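Local coordinates for protein transcriptional regulator (Streptococcus dysgalactiae, PDB 4YV9) that acts as the SHP pheromone receptor Rgg2 in quorum sensing, binding DNA and peptide pheromone and probably regulating transcription in response, at residues B[132-137]-B[161-166]; B[143-148]-B[182-187]; B[197-202]-B[235-240]; B[227-232]-B[245-250]. One frame throughout, in Å; residues are numbered along the deposited sequence.

Contact 1: B[132-137]-B[161-166]; sequences DYLFSV and FLLTKE
Phe135 lies across Leu163, and this pair carries the contact. The methyl CD2 of Leu163 sits over the middle of the Phe135 ring, 3.4 Å from its centroid and only 5° off the ring normal. This is a CH-pi contact over the centre of the face. All six ring carbons of Phe135 are at similar distances from that one methyl. The two side chains cross at about a right angle. Phe135 starts out neither toward nor away from the partner helix. Its CG is anti to the carbonyl carbon (chi1 -84°), and its far end comes nearer to helix 157-169. Leu163 has the common leucine shape, with CD1 anti to CA, which leaves CD2 as the branch over the ring. The same CD2 also touches CB of Leu134 at 3.8 Å, so one methyl bridges two residues of helix 124-136. Leu162 meets the ring differently. Its CB lies near the ring plane, at the edge, 3.9 Å from Phe135 CZ. Glu166 adds its aliphatic part, with CG 4.1 Å from Phe135 CD1, and its chain bends at chi2.

Leu134 and Leu163 are buried and also touch helix 142-151, through Glu144 and Leu148 respectively. Phe135 and Leu162 are exposed. The helices run nearly parallel, and the axes of the short segments come within 10.2 Å at 30°. Parallel packing of one helix on the next but one, with the intervening helix 142-151 against both, is typical of the TPR-like right-handed alpha solenoid expected for the C-terminal domain of Rgg proteins.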
loop_
_atom_site.group_PDB
_atom_site.type_symbol
_atom_site.label_atom_id
_atom_site.label_comp_id
_atom_site.label_asym_id
_atom_site.label_seq_id
_atom_site.Cartn_x
_atom_site.Cartn_y
_atom_site.Cartn_z
ATOM N N ASP B 132 1.448 27.590 -6.058
ATOM C CA ASP B 132 0.311 28.308 -5.502
ATOM C C ASP B 132 -0.885 27.370 -5.301
ATOM O O ASP B 132 -1.513 27.391 -4.240
ATOM C CB ASP B 132 -0.088 29.489 -6.393
ATOM C CG ASP B 132 0.846 30.681 -6.241
ATOM O OD1 ASP B 132 1.744 30.643 -5.370
ATOM O OD2 ASP B 132 0.672 31.664 -6.992
ATOM N N TYR B 133 -1.199 26.550 -6.307
ATOM C CA TYR B 133 -2.235 25.526 -6.163
ATOM C C TYR B 133 -1.951 24.612 -4.970
ATOM O O TYR B 133 -2.849 24.327 -4.165
ATOM C CB TYR B 133 -2.365 24.661 -7.432
ATOM C CG TYR B 133 -3.201 23.420 -7.195
ATOM C CD1 TYR B 133 -4.568 23.522 -6.949
ATOM C CD2 TYR B 133 -2.621 22.150 -7.176
ATOM C CE1 TYR B 133 -5.343 22.397 -6.702
ATOM C CE2 TYR B 133 -3.392 21.003 -6.933
ATOM C CZ TYR B 133 -4.752 21.143 -6.696
ATOM O OH TYR B 133 -5.524 20.043 -6.447
ATOM N N LEU B 134 -0.702 24.158 -4.870
ATOM C CA LEU B 134 -0.299 23.189 -3.849
ATOM C C LEU B 134 -0.393 23.778 -2.440
ATOM O O LEU B 134 -0.808 23.093 -1.489
ATOM C CB LEU B 134 1.127 22.692 -4.116
ATOM C CG LEU B 134 1.287 21.729 -5.305
ATOM C CD1 LEU B 134 2.744 21.336 -5.497
ATOM C CD2 LEU B 134 0.433 20.478 -5.104
ATOM N N PHE B 135 -0.022 25.050 -2.311
ATOM C CA PHE B 135 -0.180 25.738 -1.032
ATOM C C PHE B 135 -1.657 25.907 -0.669
ATOM O O PHE B 135 -2.003 25.977 0.508
ATOM C CB PHE B 135 0.518 27.101 -1.056
ATOM C CG PHE B 135 1.987 27.035 -0.756
ATOM C CD1 PHE B 135 2.435 26.553 0.466
ATOM C CD2 PHE B 135 2.917 27.474 -1.680
ATOM C CE1 PHE B 135 3.789 26.498 0.762
ATOM C CE2 PHE B 135 4.270 27.421 -1.403
ATOM C CZ PHE B 135 4.712 26.931 -0.181
ATOM N N SER B 136 -2.520 25.957 -1.682
ATOM C CA SER B 136 -3.940 26.248 -1.482
ATOM C C SER B 136 -4.758 25.036 -1.041
ATOM O O SER B 136 -5.873 25.182 -0.554
ATOM C CB SER B 136 -4.546 26.832 -2.764
ATOM O OG SER B 136 -4.924 25.811 -3.671
ATOM N N VAL B 137 -4.200 23.845 -1.217
ATOM C CA VAL B 137 -4.891 22.598 -0.886
ATOM C C VAL B 137 -4.899 22.319 0.642
ATOM O O VAL B 137 -3.916 22.605 1.321
ATOM C CB VAL B 137 -4.234 21.424 -1.651
ATOM C CG1 VAL B 137 -4.643 20.102 -1.078
ATOM C CG2 VAL B 137 -4.589 21.495 -3.152
ATOM N N PHE B 161 10.912 23.227 0.404
ATOM C CA PHE B 161 10.920 22.854 1.818
ATOM C C PHE B 161 9.584 23.164 2.489
ATOM O O PHE B 161 9.062 22.355 3.255
ATOM C CB PHE B 161 12.043 23.563 2.565
ATOM C CG PHE B 161 12.006 23.341 4.050
ATOM C CD1 PHE B 161 12.316 22.100 4.584
ATOM C CD2 PHE B 161 11.649 24.367 4.909
ATOM C CE1 PHE B 161 12.273 21.886 5.951
ATOM C CE2 PHE B 161 11.611 24.162 6.275
ATOM C CZ PHE B 161 11.921 22.921 6.798
ATOM N N LEU B 162 9.045 24.343 2.202
ATOM C CA LEU B 162 7.773 24.767 2.776
ATOM C C LEU B 162 6.621 23.903 2.261
ATOM O O LEU B 162 5.697 23.586 3.010
ATOM C CB LEU B 162 7.510 26.244 2.472
ATOM C CG LEU B 162 8.426 27.225 3.202
ATOM C CD1 LEU B 162 8.050 28.672 2.893
ATOM C CD2 LEU B 162 8.403 26.956 4.704
ATOM N N LEU B 163 6.694 23.514 0.991
ATOM C CA LEU B 163 5.692 22.639 0.397
ATOM C C LEU B 163 5.762 21.257 1.017
ATOM O O LEU B 163 4.735 20.611 1.231
ATOM C CB LEU B 163 5.873 22.538 -1.121
ATOM C CG LEU B 163 5.344 23.714 -1.944
ATOM C CD1 LEU B 163 5.730 23.568 -3.423
ATOM C CD2 LEU B 163 3.830 23.843 -1.781
ATOM N N THR B 164 6.977 20.810 1.308
ATOM C CA THR B 164 7.170 19.504 1.919
ATOM C C THR B 164 6.545 19.479 3.318
ATOM O O THR B 164 5.867 18.508 3.674
ATOM C CB THR B 164 8.667 19.129 1.992
ATOM O OG1 THR B 164 9.231 19.149 0.673
ATOM C CG2 THR B 164 8.837 17.733 2.585
ATOM N N LYS B 165 6.762 20.548 4.092
ATOM C CA LYS B 165 6.159 20.692 5.422
ATOM C C LYS B 165 4.633 20.613 5.343
ATOM O O LYS B 165 3.998 19.960 6.165
ATOM C CB LYS B 165 6.565 22.017 6.089
ATOM C CG LYS B 165 7.957 22.028 6.705
ATOM C CD LYS B 165 8.238 23.329 7.468
ATOM C CE LYS B 165 7.390 23.432 8.719
ATOM N NZ LYS B 165 7.667 24.677 9.494
ATOM N N GLU B 166 4.052 21.297 4.362
ATOM C CA GLU B 166 2.611 21.237 4.156
ATOM C C GLU B 166 2.165 19.807 3.897
ATOM O O GLU B 166 1.219 19.328 4.522
ATOM C CB GLU B 166 2.191 22.145 3.000
ATOM C CG GLU B 166 2.254 23.623 3.337
ATOM C CD GLU B 166 1.615 23.937 4.675
ATOM O OE1 GLU B 166 0.394 23.718 4.831
ATOM O OE2 GLU B 166 2.342 24.392 5.579
#

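Contact 2: B[143-148]-B[182-187]; sequences YEIILL and TLVTQL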
loop_
_atom_site.group_PDB
_atom_site.type_symbol
_atom_site.label_atom_id
_atom_site.label_comp_id
_atom_site.label_asym_id
_atom_site.label_seq_id
_atom_site.Cartn_x
_atom_site.Cartn_y
_atom_site.Cartn_z
ATOM N N TYR B 143 -2.651 12.984 -6.204
ATOM C CA TYR B 143 -2.460 14.027 -7.231
ATOM C C TYR B 143 -1.410 15.064 -6.842
ATOM O O TYR B 143 -0.434 15.296 -7.574
ATOM C CB TYR B 143 -3.801 14.724 -7.501
ATOM C CG TYR B 143 -3.857 15.732 -8.645
ATOM C CD1 TYR B 143 -3.622 15.335 -9.954
ATOM C CD2 TYR B 143 -4.234 17.058 -8.417
ATOM C CE1 TYR B 143 -3.738 16.224 -11.000
ATOM C CE2 TYR B 143 -4.351 17.960 -9.463
ATOM C CZ TYR B 143 -4.093 17.531 -10.752
ATOM O OH TYR B 143 -4.202 18.398 -11.817
ATOM N N GLU B 144 -1.607 15.690 -5.686
ATOM C CA GLU B 144 -0.717 16.761 -5.256
ATOM C C GLU B 144 0.673 16.227 -4.955
ATOM O O GLU B 144 1.673 16.881 -5.260
ATOM C CB GLU B 144 -1.292 17.486 -4.027
ATOM C CG GLU B 144 -2.516 18.345 -4.323
ATOM C CD GLU B 144 -3.818 17.538 -4.458
ATOM O OE1 GLU B 144 -3.920 16.425 -3.896
ATOM O OE2 GLU B 144 -4.738 18.022 -5.145
ATOM N N ILE B 145 0.737 15.032 -4.373
ATOM C CA ILE B 145 2.008 14.408 -4.028
ATOM C C ILE B 145 2.807 14.078 -5.294
ATOM O O ILE B 145 4.008 14.337 -5.367
ATOM C CB ILE B 145 1.790 13.108 -3.186
ATOM C CG1 ILE B 145 1.122 13.429 -1.845
ATOM C CG2 ILE B 145 3.117 12.387 -2.944
ATOM C CD1 ILE B 145 0.543 12.175 -1.167
ATOM N N ILE B 146 2.142 13.514 -6.294
ATOM C CA ILE B 146 2.827 13.157 -7.542
ATOM C C ILE B 146 3.252 14.411 -8.326
ATOM O O ILE B 146 4.340 14.465 -8.919
ATOM C CB ILE B 146 1.935 12.260 -8.412
ATOM C CG1 ILE B 146 1.703 10.911 -7.718
ATOM C CG2 ILE B 146 2.547 12.054 -9.818
ATOM C CD1 ILE B 146 2.948 10.100 -7.525
ATOM N N LEU B 147 2.399 15.429 -8.327
ATOM C CA LEU B 147 2.766 16.692 -8.955
ATOM C C LEU B 147 4.038 17.256 -8.320
ATOM O O LEU B 147 4.996 17.578 -9.022
ATOM C CB LEU B 147 1.628 17.696 -8.855
ATOM C CG LEU B 147 0.470 17.490 -9.835
ATOM C CD1 LEU B 147 -0.678 18.414 -9.456
ATOM C CD2 LEU B 147 0.945 17.753 -11.287
ATOM N N LEU B 148 4.051 17.354 -6.994
ATOM C CA LEU B 148 5.201 17.893 -6.281
ATOM C C LEU B 148 6.451 17.074 -6.546
ATOM O O LEU B 148 7.511 17.627 -6.827
ATOM C CB LEU B 148 4.945 17.947 -4.769
ATOM C CG LEU B 148 6.155 18.333 -3.914
ATOM C CD1 LEU B 148 6.481 19.787 -4.141
ATOM C CD2 LEU B 148 5.912 18.072 -2.429
ATOM N N THR B 182 3.665 6.162 2.184
ATOM C CA THR B 182 4.949 5.716 1.664
ATOM C C THR B 182 5.518 6.753 0.683
ATOM O O THR B 182 6.708 7.108 0.753
ATOM C CB THR B 182 4.801 4.322 1.022
ATOM O OG1 THR B 182 4.528 3.376 2.064
ATOM C CG2 THR B 182 6.071 3.896 0.327
ATOM N N LEU B 183 4.669 7.281 -0.190
ATOM C CA LEU B 183 5.104 8.341 -1.101
ATOM C C LEU B 183 5.576 9.577 -0.335
ATOM O O LEU B 183 6.648 10.114 -0.627
ATOM C CB LEU B 183 3.988 8.728 -2.084
ATOM C CG LEU B 183 3.706 7.727 -3.210
ATOM C CD1 LEU B 183 2.390 8.013 -3.904
ATOM C CD2 LEU B 183 4.836 7.756 -4.215
ATOM N N VAL B 184 4.776 10.045 0.621
ATOM C CA VAL B 184 5.176 11.202 1.429
ATOM C C VAL B 184 6.531 10.968 2.121
ATOM O O VAL B 184 7.363 11.884 2.234
ATOM C CB VAL B 184 4.114 11.548 2.494
ATOM C CG1 VAL B 184 4.681 12.543 3.501
ATOM C CG2 VAL B 184 2.857 12.116 1.830
ATOM N N THR B 185 6.760 9.736 2.566
ATOM C CA THR B 185 8.022 9.397 3.216
ATOM C C THR B 185 9.176 9.520 2.217
ATOM O O THR B 185 10.210 10.122 2.514
ATOM C CB THR B 185 7.972 7.982 3.824
ATOM O OG1 THR B 185 6.868 7.905 4.747
ATOM C CG2 THR B 185 9.264 7.679 4.555
ATOM N N GLN B 186 8.977 8.985 1.016
ATOM C CA GLN B 186 9.992 9.070 -0.024
ATOM C C GLN B 186 10.319 10.517 -0.394
ATOM O O GLN B 186 11.491 10.874 -0.513
ATOM C CB GLN B 186 9.542 8.279 -1.253
ATOM C CG GLN B 186 9.577 6.768 -1.011
ATOM C CD GLN B 186 8.783 5.953 -2.042
ATOM O OE1 GLN B 186 7.997 6.497 -2.825
ATOM N NE2 GLN B 186 8.970 4.637 -2.017
ATOM N N LEU B 187 9.300 11.358 -0.553
ATOM C CA LEU B 187 9.546 12.754 -0.918
ATOM C C LEU B 187 10.172 13.559 0.225
ATOM O O LEU B 187 10.887 14.532 -0.019
ATOM C CB LEU B 187 8.249 13.427 -1.371
ATOM C CG LEU B 187 7.666 12.976 -2.716
ATOM C CD1 LEU B 187 6.648 14.001 -3.176
ATOM C CD2 LEU B 187 8.753 12.782 -3.782
#
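Ile145 points at helix 179-197 and divides its two branches among three residues. Its CG2 methyl meets Leu183 CB and Leu187 CD1, both at 3.9 Å. Its other branch ends in CD1, which touches Val184 CG2 at 3.8 Å. The first torsion sets how the fork is turned: CG1 is anti to the carbonyl carbon (chi1 -63°) and CG2 anti to the backbone N. Ile145 crosses Val184 at about a right angle, but it passes Leu183 and Leu187 obliquely. Leu183 and Leu187 are one helical turn apart and approach the same CG2 methyl.

Leu187 also reaches the backbone. Its CD1 lies 3.4 Å from the backbone O of Ile145, a close approach of a methyl to a carbonyl oxygen. The same CD1 is 4.2 Å from Leu148 CD2.

The arrangement is consistent with the peptide-binding part of a TPR-like helical repeat domain. Helices 142-151 and 179-197 run nearly parallel, and the axes of the short segments come within 10.5 Å at 26°. Helix 157-169, between them in the chain, packs against both. Met167 of that helix touches Leu148, Val184 and Leu187.

Ile146 behaves differently from Ile145. It starts out away from the partner helix, yet its bent end comes back, and CD1 lies 4.2 Å from Leu183 CD1. Gln186 is hydrogen-bonded through NE2 to Glu223. The bound peptide rests on this side: Ile146 and Leu183 pack on an apolar side chain of it, and Leu187 and Gln186 on a modified one.

Contact 3: B[197-202]-B[235-240]; sequences DYSYFD and KLKQGQ
Phe201 and Lys237 meet where helices 179-197 and 221-236 end, each in a Schellman motif, just before helix 201-215 begins. Ser199, with positive phi, closes helix 179-197. Gly239 closes helix 221-236, with Gly239 N bonded to Leu236 O at 2.9 Å and Gln240 N to Lys235 O at 3.1 Å.

The tighter part surrounds the Phe201 ring. The end of Gln238 comes over one face, offset toward the rim, with the amide turned 31° from the ring plane. The two side chains reach toward each other, tip to tip. On the opposite face the carbonyl carbon of Ser199 lies over the ring centre. Lys237 is bent at chi2 (-141°), which sets its CD at the ring edge, 4.1 Å from Phe201 CZ. These side chains cross at about a right angle.

The looser part is at the protein surface, where Ser199 is exposed and Lys237 is partly so. The Lys237 chain passes the ring to reach the end of helix 179-197. Its ammonium is hydrogen-bonded to the backbone O of Ile196. The Asp197 carboxylate is held by the Tyr233 hydroxyl rather than by this lysine. Lys237 NZ stops 3.5 Å from Ser199 OG and 3.2 Å from the backbone O of Asp197.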
loop_
_atom_site.group_PDB
_atom_site.type_symbol
_atom_site.label_atom_id
_atom_site.label_comp_id
_atom_site.label_asym_id
_atom_site.label_seq_id
_atom_site.Cartn_x
_atom_site.Cartn_y
_atom_site.Cartn_z
ATOM N N ASP B 197 22.695 18.630 1.271
ATOM C CA ASP B 197 23.549 19.145 0.194
ATOM C C ASP B 197 23.803 20.636 0.325
ATOM O O ASP B 197 24.924 21.098 0.172
ATOM C CB ASP B 197 22.927 18.875 -1.179
ATOM C CG ASP B 197 23.064 17.429 -1.619
ATOM O OD1 ASP B 197 23.964 16.729 -1.102
ATOM O OD2 ASP B 197 22.273 16.995 -2.490
ATOM N N TYR B 198 22.745 21.381 0.606
ATOM C CA TYR B 198 22.815 22.827 0.725
ATOM C C TYR B 198 23.188 23.267 2.141
ATOM O O TYR B 198 23.207 24.464 2.436
ATOM C CB TYR B 198 21.477 23.449 0.323
ATOM C CG TYR B 198 21.221 23.529 -1.165
ATOM C CD1 TYR B 198 22.271 23.551 -2.073
ATOM C CD2 TYR B 198 19.923 23.601 -1.662
ATOM C CE1 TYR B 198 22.037 23.634 -3.437
ATOM C CE2 TYR B 198 19.679 23.686 -3.022
ATOM C CZ TYR B 198 20.739 23.699 -3.905
ATOM O OH TYR B 198 20.506 23.785 -5.261
ATOM N N SER B 199 23.475 22.298 3.008
ATOM C CA SER B 199 23.908 22.561 4.383
ATOM C C SER B 199 22.860 23.311 5.216
ATOM O O SER B 199 23.207 24.071 6.121
ATOM C CB SER B 199 25.230 23.343 4.391
ATOM O OG SER B 199 26.251 22.644 3.695
ATOM N N TYR B 200 21.584 23.095 4.906
ATOM C CA TYR B 200 20.494 23.597 5.734
ATOM C C TYR B 200 20.217 22.603 6.856
ATOM O O TYR B 200 19.279 21.808 6.765
ATOM C CB TYR B 200 19.221 23.817 4.906
ATOM C CG TYR B 200 19.278 25.017 3.990
ATOM C CD1 TYR B 200 18.934 26.284 4.444
ATOM C CD2 TYR B 200 19.670 24.883 2.668
ATOM C CE1 TYR B 200 18.984 27.386 3.606
ATOM C CE2 TYR B 200 19.722 25.977 1.821
ATOM C CZ TYR B 200 19.381 27.225 2.295
ATOM O OH TYR B 200 19.435 28.311 1.453
ATOM N N PHE B 201 21.016 22.646 7.916
ATOM C CA PHE B 201 20.930 21.614 8.949
ATOM C C PHE B 201 19.727 21.796 9.881
ATOM O O PHE B 201 19.289 20.852 10.547
ATOM C CB PHE B 201 22.235 21.579 9.732
ATOM C CG PHE B 201 23.420 21.249 8.872
ATOM C CD1 PHE B 201 23.469 20.047 8.175
ATOM C CD2 PHE B 201 24.458 22.150 8.718
ATOM C CE1 PHE B 201 24.548 19.738 7.362
ATOM C CE2 PHE B 201 25.536 21.851 7.911
ATOM C CZ PHE B 201 25.582 20.641 7.231
ATOM N N ASP B 202 19.202 23.015 9.913
ATOM C CA ASP B 202 17.917 23.304 10.541
ATOM C C ASP B 202 16.823 22.470 9.890
ATOM O O ASP B 202 16.068 21.746 10.552
ATOM C CB ASP B 202 17.595 24.793 10.392
ATOM C CG ASP B 202 17.900 25.312 8.988
ATOM O OD1 ASP B 202 18.778 24.721 8.312
ATOM O OD2 ASP B 202 17.260 26.297 8.555
ATOM N N LYS B 235 25.026 12.931 9.279
ATOM C CA LYS B 235 25.915 12.756 10.425
ATOM C C LYS B 235 27.358 13.051 10.038
ATOM O O LYS B 235 28.092 13.713 10.783
ATOM C CB LYS B 235 25.815 11.336 10.987
ATOM C CG LYS B 235 24.499 11.006 11.663
ATOM C CD LYS B 235 24.546 9.606 12.252
ATOM C CE LYS B 235 23.153 9.075 12.525
ATOM N NZ LYS B 235 23.196 7.707 13.110
ATOM N N LEU B 236 27.758 12.546 8.873
ATOM C CA LEU B 236 29.104 12.772 8.370
ATOM C C LEU B 236 29.377 14.260 8.203
ATOM O O LEU B 236 30.390 14.765 8.679
ATOM C CB LEU B 236 29.319 12.047 7.039
ATOM C CG LEU B 236 30.676 12.317 6.385
ATOM C CD1 LEU B 236 31.806 12.035 7.362
ATOM C CD2 LEU B 236 30.843 11.484 5.126
ATOM N N LYS B 237 28.458 14.967 7.552
ATOM C CA LYS B 237 28.625 16.395 7.306
ATOM C C LYS B 237 28.699 17.205 8.592
ATOM O O LYS B 237 28.853 18.425 8.554
ATOM C CB LYS B 237 27.490 16.923 6.431
ATOM C CG LYS B 237 27.843 17.007 4.956
ATOM C CD LYS B 237 27.252 18.259 4.327
ATOM C CE LYS B 237 27.451 18.274 2.818
ATOM N NZ LYS B 237 26.879 19.501 2.198
ATOM N N GLN B 238 28.594 16.526 9.730
ATOM C CA GLN B 238 28.785 17.163 11.022
ATOM C C GLN B 238 29.661 16.328 11.950
ATOM O O GLN B 238 29.382 16.210 13.141
ATOM C CB GLN B 238 27.437 17.444 11.676
ATOM C CG GLN B 238 26.800 18.731 11.196
ATOM C CD GLN B 238 25.297 18.669 11.244
ATOM O OE1 GLN B 238 24.712 17.603 11.070
ATOM N NE2 GLN B 238 24.659 19.809 11.488
ATOM N N GLY B 239 30.710 15.739 11.387
ATOM C CA GLY B 239 31.782 15.150 12.172
ATOM C C GLY B 239 31.450 14.001 13.107
ATOM O O GLY B 239 32.048 13.879 14.176
ATOM N N GLN B 240 30.502 13.155 12.722
ATOM C CA GLN B 240 30.309 11.897 13.433
ATOM C C GLN B 240 30.844 10.768 12.560
ATOM O O GLN B 240 30.339 10.551 11.459
ATOM C CB GLN B 240 28.837 11.664 13.773
ATOM C CG GLN B 240 28.233 12.692 14.709
ATOM C CD GLN B 240 26.735 12.499 14.890
ATOM O OE1 GLN B 240 25.957 13.448 14.778
ATOM N NE2 GLN B 240 26.325 11.266 15.168
#

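Contact 4: B[227-232]-B[245-250]; sequences FLYVHG and DDMRQA
Asp246 OD2 is held by two partners, a water and Lys235. The water donates to Asp246 OD2 at 2.9 Å and to Leu228 O at 3.0 Å, so it joins the two helices. Lys235 NZ forms a salt bridge to the same oxygen.

Away from these polar groups the packing is close. Met247, a selenomethionine here, lies over one face of the Tyr229 ring. Its CG is 3.9 Å from the ring centroid and 13° off the normal, a CH-pi contact. SE sits more obliquely, in a Met-aromatic contact. The chain bends at chi3 (99°), which brings CE back to Tyr229 OH at a tight 3.2 Å. Ala250 CB touches Tyr229 CB at 3.8 Å. Leu228 CG is 3.5 Å from Asp246 O. Gly232 CA lies 3.9 Å from Asp246 CB. A CB on Gly232 would clash there, so its absence lets the helices come this close.

Consecutive helices 221-236 and 242-256 form an antiparallel hairpin, consistent with a TPR-like domain. The axes of the short segments come within 7.6 Å at 157°. Tyr229 and Met247 also pack on helix 260-273, Phe227 and Val230 on helix 179-197, and Leu228 on Leu257 of the second subunit.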
loop_
_atom_site.group_PDB
_atom_site.type_symbol
_atom_site.label_atom_id
_atom_site.label_comp_id
_atom_site.label_asym_id
_atom_site.label_seq_id
_atom_site.Cartn_x
_atom_site.Cartn_y
_atom_site.Cartn_z
ATOM N N PHE B 227 17.085 5.987 4.156
ATOM C CA PHE B 227 17.215 6.880 5.309
ATOM C C PHE B 227 18.453 6.553 6.149
ATOM O O PHE B 227 19.087 7.451 6.695
ATOM C CB PHE B 227 15.954 6.814 6.164
ATOM C CG PHE B 227 15.924 7.809 7.295
ATOM C CD1 PHE B 227 16.124 9.163 7.061
ATOM C CD2 PHE B 227 15.681 7.391 8.586
ATOM C CE1 PHE B 227 16.093 10.078 8.101
ATOM C CE2 PHE B 227 15.648 8.306 9.631
ATOM C CZ PHE B 227 15.856 9.648 9.381
ATOM N N LEU B 228 18.807 5.275 6.257
ATOM C CA LEU B 228 20.057 4.906 6.934
ATOM C C LEU B 228 21.230 5.605 6.247
ATOM O O LEU B 228 22.126 6.127 6.897
ATOM C CB LEU B 228 20.264 3.388 6.914
ATOM C CG LEU B 228 21.556 2.850 7.523
ATOM C CD1 LEU B 228 21.665 3.253 8.979
ATOM C CD2 LEU B 228 21.558 1.338 7.384
ATOM N N TYR B 229 21.193 5.633 4.919
ATOM C CA TYR B 229 22.301 6.200 4.159
ATOM C C TYR B 229 22.329 7.716 4.307
ATOM O O TYR B 229 23.354 8.291 4.611
ATOM C CB TYR B 229 22.203 5.825 2.680
ATOM C CG TYR B 229 23.402 6.303 1.890
ATOM C CD1 TYR B 229 23.460 7.604 1.393
ATOM C CD2 TYR B 229 24.475 5.459 1.643
ATOM C CE1 TYR B 229 24.545 8.048 0.672
ATOM C CE2 TYR B 229 25.563 5.897 0.919
ATOM C CZ TYR B 229 25.591 7.195 0.441
ATOM O OH TYR B 229 26.674 7.637 -0.270
ATOM N N VAL B 230 21.171 8.335 4.115
ATOM C CA VAL B 230 21.053 9.781 4.014
ATOM C C VAL B 230 21.314 10.447 5.356
ATOM O O VAL B 230 21.998 11.473 5.444
ATOM C CB VAL B 230 19.643 10.160 3.495
ATOM C CG1 VAL B 230 19.390 11.654 3.648
ATOM C CG2 VAL B 230 19.476 9.704 2.036
ATOM N N HIS B 231 20.764 9.848 6.406
ATOM C CA HIS B 231 20.992 10.325 7.759
ATOM C C HIS B 231 22.470 10.164 8.133
ATOM O O HIS B 231 23.056 11.035 8.772
ATOM C CB HIS B 231 20.085 9.572 8.737
ATOM C CG HIS B 231 20.100 10.124 10.126
ATOM N ND1 HIS B 231 19.727 9.382 11.226
ATOM C CD2 HIS B 231 20.439 11.348 10.597
ATOM C CE1 HIS B 231 19.845 10.121 12.315
ATOM N NE2 HIS B 231 20.272 11.320 11.960
ATOM N N GLY B 232 23.075 9.055 7.715
ATOM C CA GLY B 232 24.499 8.852 7.930
ATOM C C GLY B 232 25.273 9.960 7.248
ATOM O O GLY B 232 26.261 10.475 7.783
ATOM N N ASP B 245 29.868 4.597 8.814
ATOM C CA ASP B 245 29.445 3.232 9.113
ATOM C C ASP B 245 27.997 3.021 8.663
ATOM O O ASP B 245 27.665 2.009 8.047
ATOM C CB ASP B 245 29.582 2.928 10.603
ATOM C CG ASP B 245 31.016 3.004 11.088
ATOM O OD1 ASP B 245 31.941 2.790 10.268
ATOM O OD2 ASP B 245 31.218 3.279 12.294
ATOM N N ASP B 246 27.139 3.987 8.961
ATOM C CA ASP B 246 25.741 3.896 8.538
ATOM C C ASP B 246 25.615 3.780 7.018
ATOM O O ASP B 246 24.858 2.943 6.514
ATOM C CB ASP B 246 24.951 5.099 9.038
ATOM C CG ASP B 246 24.801 5.103 10.549
ATOM O OD1 ASP B 246 25.141 4.081 11.189
ATOM O OD2 ASP B 246 24.330 6.124 11.092
HETATM N N MSE B 247 26.373 4.598 6.289
HETATM C CA MSE B 247 26.309 4.578 4.832
HETATM C C MSE B 247 26.808 3.243 4.287
HETATM O O MSE B 247 26.215 2.687 3.352
HETATM C CB MSE B 247 27.116 5.738 4.235
HETATM C CG MSE B 247 26.488 7.110 4.479
HETATM SE SE MSE B 247 27.738 8.613 4.245
HETATM C CE MSE B 247 27.260 9.146 2.450
ATOM N N ARG B 248 27.894 2.723 4.862
ATOM C CA ARG B 248 28.417 1.433 4.407
ATOM C C ARG B 248 27.430 0.288 4.698
ATOM O O ARG B 248 27.321 -0.647 3.913
ATOM C CB ARG B 248 29.776 1.145 5.042
ATOM C CG ARG B 248 30.929 1.740 4.244
ATOM C CD ARG B 248 32.269 1.539 4.942
ATOM N NE ARG B 248 32.208 1.994 6.328
ATOM C CZ ARG B 248 33.251 2.441 7.017
ATOM N NH1 ARG B 248 34.454 2.493 6.452
ATOM N NH2 ARG B 248 33.090 2.836 8.271
ATOM N N GLN B 249 26.714 0.369 5.820
ATOM C CA GLN B 249 25.676 -0.620 6.135
ATOM C C GLN B 249 24.539 -0.592 5.112
ATOM O O GLN B 249 24.065 -1.640 4.656
ATOM C CB GLN B 249 25.123 -0.384 7.548
ATOM C CG GLN B 249 26.133 -0.717 8.653
ATOM C CD GLN B 249 25.644 -0.290 10.018
ATOM O OE1 GLN B 249 24.535 0.203 10.149
ATOM N NE2 GLN B 249 26.467 -0.483 11.039
ATOM N N ALA B 250 24.111 0.609 4.737
ATOM C CA ALA B 250 23.064 0.744 3.726
ATOM C C ALA B 250 23.513 0.132 2.410
ATOM O O ALA B 250 22.729 -0.544 1.751
ATOM C CB ALA B 250 22.678 2.203 3.528
HETATM O O HOH W 1 21.856 6.993 9.745
#

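How the contacts relate
Contact 2 is the buried core of the set, close to the centre of the chain and beside the bound peptide. Contact 1 adjoins it and is partly buried. Helix 142-151, which carries part of contact 2, packs against both helices of contact 1. The two are joined by Tyr133 OH to Glu144 OE2 at 2.5 Å, a probable hydrogen bond. Both are apolar pairings of parallel helices, one with a ring and one without. Contacts 3 and 4 lie further toward the C terminus and share helix 221-236. The Lys235 to Asp246 salt bridge links them. Contact 4 is a partly buried antiparallel pair with a water at its edge, while contact 3 is a surface meeting of helix ends.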